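Long-range contact in peptidase M16 inactive domain family protein (Pseudomonas fluorescens, PDB 3GWB), which is of unknown specific function but, as a member of the M16 metallopeptidase family, probably has hydrolase activity: residues Y297-G302 with I314-R319. Sequence-based numbering, arbitrary orientation.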
ATOM      1  N   TYR A 297     -12.993  17.434   2.677  1.00 17.64           N
ATOM      2  CA  TYR A 297     -13.302  16.315   1.806  1.00 18.64           C
ATOM      3  C   TYR A 297     -13.461  15.060   2.648  1.00 18.37           C
ATOM      4  O   TYR A 297     -14.010  14.061   2.192  1.00 18.18           O
ATOM      5  CB  TYR A 297     -12.206  16.125   0.755  1.00 21.19           C
ATOM      6  CG  TYR A 297     -12.220  17.206  -0.304  1.00 22.96           C
ATOM      7  CD1 TYR A 297     -13.379  17.483  -1.021  1.00 24.12           C
ATOM      8  CD2 TYR A 297     -11.088  17.975  -0.563  1.00 25.07           C
ATOM      9  CE1 TYR A 297     -13.416  18.508  -1.963  1.00 25.31           C
ATOM     10  CE2 TYR A 297     -11.114  19.002  -1.508  1.00 25.53           C
ATOM     11  CZ  TYR A 297     -12.285  19.262  -2.200  1.00 24.53           C
ATOM     12  OH  TYR A 297     -12.336  20.291  -3.111  1.00 26.88           O
ATOM     13  N   GLY A 298     -12.999  15.118   3.891  1.00 17.74           N
ATOM     14  CA  GLY A 298     -13.129  13.955   4.743  1.00 18.05           C
ATOM     15  C   GLY A 298     -12.968  14.216   6.224  1.00 17.27           C
ATOM     16  O   GLY A 298     -11.952  14.750   6.663  1.00 18.44           O
ATOM     17  N   VAL A 299     -13.986  13.850   6.992  1.00 16.89           N
ATOM     18  CA  VAL A 299     -13.946  14.004   8.439  1.00 16.93           C
ATOM     19  C   VAL A 299     -14.420  12.665   8.966  1.00 17.43           C
ATOM     20  O   VAL A 299     -15.520  12.216   8.644  1.00 16.47           O
ATOM     21  CB  VAL A 299     -14.898  15.103   8.951  1.00 16.09           C
ATOM     22  CG1 VAL A 299     -14.712  15.299  10.450  1.00 15.56           C
ATOM     23  CG2 VAL A 299     -14.617  16.390   8.236  1.00 21.64           C
ATOM     24  N   TYR A 300     -13.572  12.029   9.761  1.00 17.33           N
ATOM     25  CA  TYR A 300     -13.878  10.722  10.317  1.00 19.19           C
ATOM     26  C   TYR A 300     -13.621  10.661  11.812  1.00 19.12           C
ATOM     27  O   TYR A 300     -12.763  11.371  12.342  1.00 17.79           O
ATOM     28  CB  TYR A 300     -13.033   9.666   9.607  1.00 21.19           C
ATOM     29  CG  TYR A 300     -13.162   9.749   8.110  1.00 22.56           C
ATOM     30  CD1 TYR A 300     -14.313   9.303   7.468  1.00 24.14           C
ATOM     31  CD2 TYR A 300     -12.161  10.343   7.337  1.00 23.67           C
ATOM     32  CE1 TYR A 300     -14.469   9.442   6.092  1.00 27.50           C
ATOM     33  CE2 TYR A 300     -12.307  10.490   5.961  1.00 23.80           C
ATOM     34  CZ  TYR A 300     -13.464  10.042   5.347  1.00 25.70           C
ATOM     35  OH  TYR A 300     -13.638  10.201   3.993  1.00 28.64           O
ATOM     36  N   SER A 301     -14.378   9.801  12.483  1.00 18.11           N
ATOM     37  CA  SER A 301     -14.237   9.610  13.915  1.00 18.97           C
ATOM     38  C   SER A 301     -14.195   8.105  14.148  1.00 19.14           C
ATOM     39  O   SER A 301     -14.645   7.328  13.299  1.00 18.38           O
ATOM     40  CB  SER A 301     -15.427  10.225  14.657  1.00 17.67           C
ATOM     41  OG  SER A 301     -16.610   9.481  14.422  1.00 22.01           O
ATOM     42  N   GLY A 302     -13.651   7.687  15.283  1.00 16.94           N
ATOM     43  CA  GLY A 302     -13.591   6.268  15.553  1.00 17.89           C
ATOM     44  C   GLY A 302     -12.870   5.875  16.820  1.00 17.76           C
ATOM     45  O   GLY A 302     -12.026   6.609  17.335  1.00 16.75           O
ATOM     46  N   ILE A 314     -11.262  12.035  16.311  1.00 17.24           N
ATOM     47  CA  ILE A 314     -11.936  12.648  15.171  1.00 15.54           C
ATOM     48  C   ILE A 314     -10.848  13.405  14.436  1.00 15.50           C
ATOM     49  O   ILE A 314     -10.071  14.124  15.063  1.00 16.11           O
ATOM     50  CB  ILE A 314     -12.987  13.683  15.595  1.00 15.41           C
ATOM     51  CG1 ILE A 314     -14.120  13.004  16.359  1.00 14.14           C
ATOM     52  CG2 ILE A 314     -13.508  14.421  14.360  1.00 11.86           C
ATOM     53  CD1 ILE A 314     -15.102  13.987  16.970  1.00 16.74           C
ATOM     54  N   ASN A 315     -10.777  13.251  13.120  1.00 15.22           N
ATOM     55  CA  ASN A 315      -9.757  13.971  12.366  1.00 17.58           C
ATOM     56  C   ASN A 315     -10.237  14.455  11.007  1.00 16.46           C
ATOM     57  O   ASN A 315     -11.092  13.837  10.374  1.00 14.75           O
ATOM     58  CB  ASN A 315      -8.516  13.104  12.184  1.00 21.25           C
ATOM     59  CG  ASN A 315      -8.783  11.884  11.348  1.00 24.88           C
ATOM     60  OD1 ASN A 315      -9.406  10.925  11.807  1.00 29.92           O
ATOM     61  ND2 ASN A 315      -8.328  11.913  10.104  1.00 28.00           N
ATOM     62  N   LEU A 316      -9.676  15.576  10.571  1.00 15.69           N
ATOM     63  CA  LEU A 316     -10.023  16.160   9.288  1.00 15.66           C
ATOM     64  C   LEU A 316      -8.983  17.202   8.914  1.00 16.00           C
ATOM     65  O   LEU A 316      -8.113  17.557   9.719  1.00 16.26           O
ATOM     66  CB  LEU A 316     -11.407  16.823   9.342  1.00 16.46           C
ATOM     67  CG  LEU A 316     -11.530  18.132  10.138  1.00 16.79           C
ATOM     68  CD1 LEU A 316     -12.826  18.840   9.777  1.00 17.33           C
ATOM     69  CD2 LEU A 316     -11.480  17.840  11.623  1.00 18.73           C
ATOM     70  N   GLN A 317      -9.085  17.689   7.686  1.00 17.46           N
ATOM     71  CA  GLN A 317      -8.182  18.705   7.157  1.00 19.26           C
ATOM     72  C   GLN A 317      -9.053  19.755   6.469  1.00 19.47           C
ATOM     73  O   GLN A 317     -10.030  19.417   5.813  1.00 18.44           O
ATOM     74  CB  GLN A 317      -7.215  18.063   6.156  1.00 21.37           C
ATOM     75  CG  GLN A 317      -6.218  19.013   5.523  1.00 27.16           C
ATOM     76  CD  GLN A 317      -5.155  18.283   4.712  1.00 28.09           C
ATOM     77  OE1 GLN A 317      -4.374  17.502   5.257  1.00 28.22           O
ATOM     78  NE2 GLN A 317      -5.124  18.534   3.403  1.00 29.12           N
ATOM     79  N   THR A 318      -8.708  21.024   6.639  1.00 20.22           N
ATOM     80  CA  THR A 318      -9.469  22.114   6.040  1.00 21.24           C
ATOM     81  C   THR A 318      -8.528  23.248   5.669  1.00 20.27           C
ATOM     82  O   THR A 318      -7.352  23.231   6.027  1.00 18.92           O
ATOM     83  CB  THR A 318     -10.513  22.688   7.023  1.00 23.36           C
ATOM     84  OG1 THR A 318      -9.849  23.185   8.190  1.00 23.91           O
ATOM     85  CG2 THR A 318     -11.511  21.618   7.436  1.00 25.81           C
ATOM     86  N   ARG A 319      -9.053  24.233   4.947  1.00 20.99           N
ATOM     87  CA  ARG A 319      -8.259  25.388   4.561  1.00 21.26           C
ATOM     88  C   ARG A 319      -7.863  26.083   5.863  1.00 19.47           C
ATOM     89  O   ARG A 319      -8.678  26.202   6.779  1.00 18.35           O
ATOM     90  CB  ARG A 319      -9.085  26.339   3.694  1.00 25.47           C
ATOM     91  CG  ARG A 319      -9.806  25.660   2.543  1.00 31.09           C
ATOM     92  CD  ARG A 319     -10.455  26.674   1.612  1.00 36.45           C
ATOM     93  NE  ARG A 319      -9.478  27.306   0.727  1.00 41.52           N
ATOM     94  CZ  ARG A 319      -8.799  26.656  -0.215  1.00 44.29           C
ATOM     95  NH1 ARG A 319      -8.992  25.354  -0.397  1.00 45.60           N
ATOM     96  NH2 ARG A 319      -7.926  27.304  -0.976  1.00 45.33           N
TER
HETATM   97  O   HOH W   1     -10.268  17.586   3.312  1.00 22.21           O
HETATM   98  O   HOH W   2      -9.797  15.932   5.437  1.00 17.77           O
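The carbonyl oxygen of Tyr300 takes a short hydrogen bond from the backbone nitrogen of Asn315 (O to N, 2.8 Å) and also a CA-H...O contact from Ile314 CA. The return bond, Tyr300 N to Asn315 O at 3.1 Å, is nearly straight (166° at the hydrogen), and together they make Tyr300 and Asn315 a hydrogen-bonded antiparallel pair. Their side chains lie on one face of the sheet, partly exposed, which suits a tyrosine and an asparagine. Toward Gly298 the strands part, and water takes over: one molecule bridges Gly298 O and Gln317 N, a second joins Tyr297 N to Gln317 O. Glycine suits position 298 because a CB there would run into the ring of Tyr300.

Val299, Ser301, Ile314 and Leu316 share the opposite face. The side chains of Val299 and Leu316 run alongside each other; with CG1 anti to the backbone N (chi1 -175°), Val299 sets CG2 beside that nitrogen and tightly against Leu316 CD1, 3.4 Å away. Its CG1 reaches Ile314 CG2 at 4.2 Å, so both branches are used. An alanine here would probably open a gap beside Leu316 CD1 and Ile314 CG2. Small Ser301 fits its CB against Ile314 CG1 (3.5 Å). Helix 284-292 packs on Val299, Ser301 and Ile314, while helix 323-340 packs on Ile314 and Leu316, which suits the apolar Val299, Ile314 and Leu316. The arrangement is a beta hairpin: 299-303 is an edge strand, within this chain, of a five-stranded mixed sheet, and 311-319 joins it to strand 249-257, in the alpha+beta fold of M16-family domains, with helices packed on one face of the sheet.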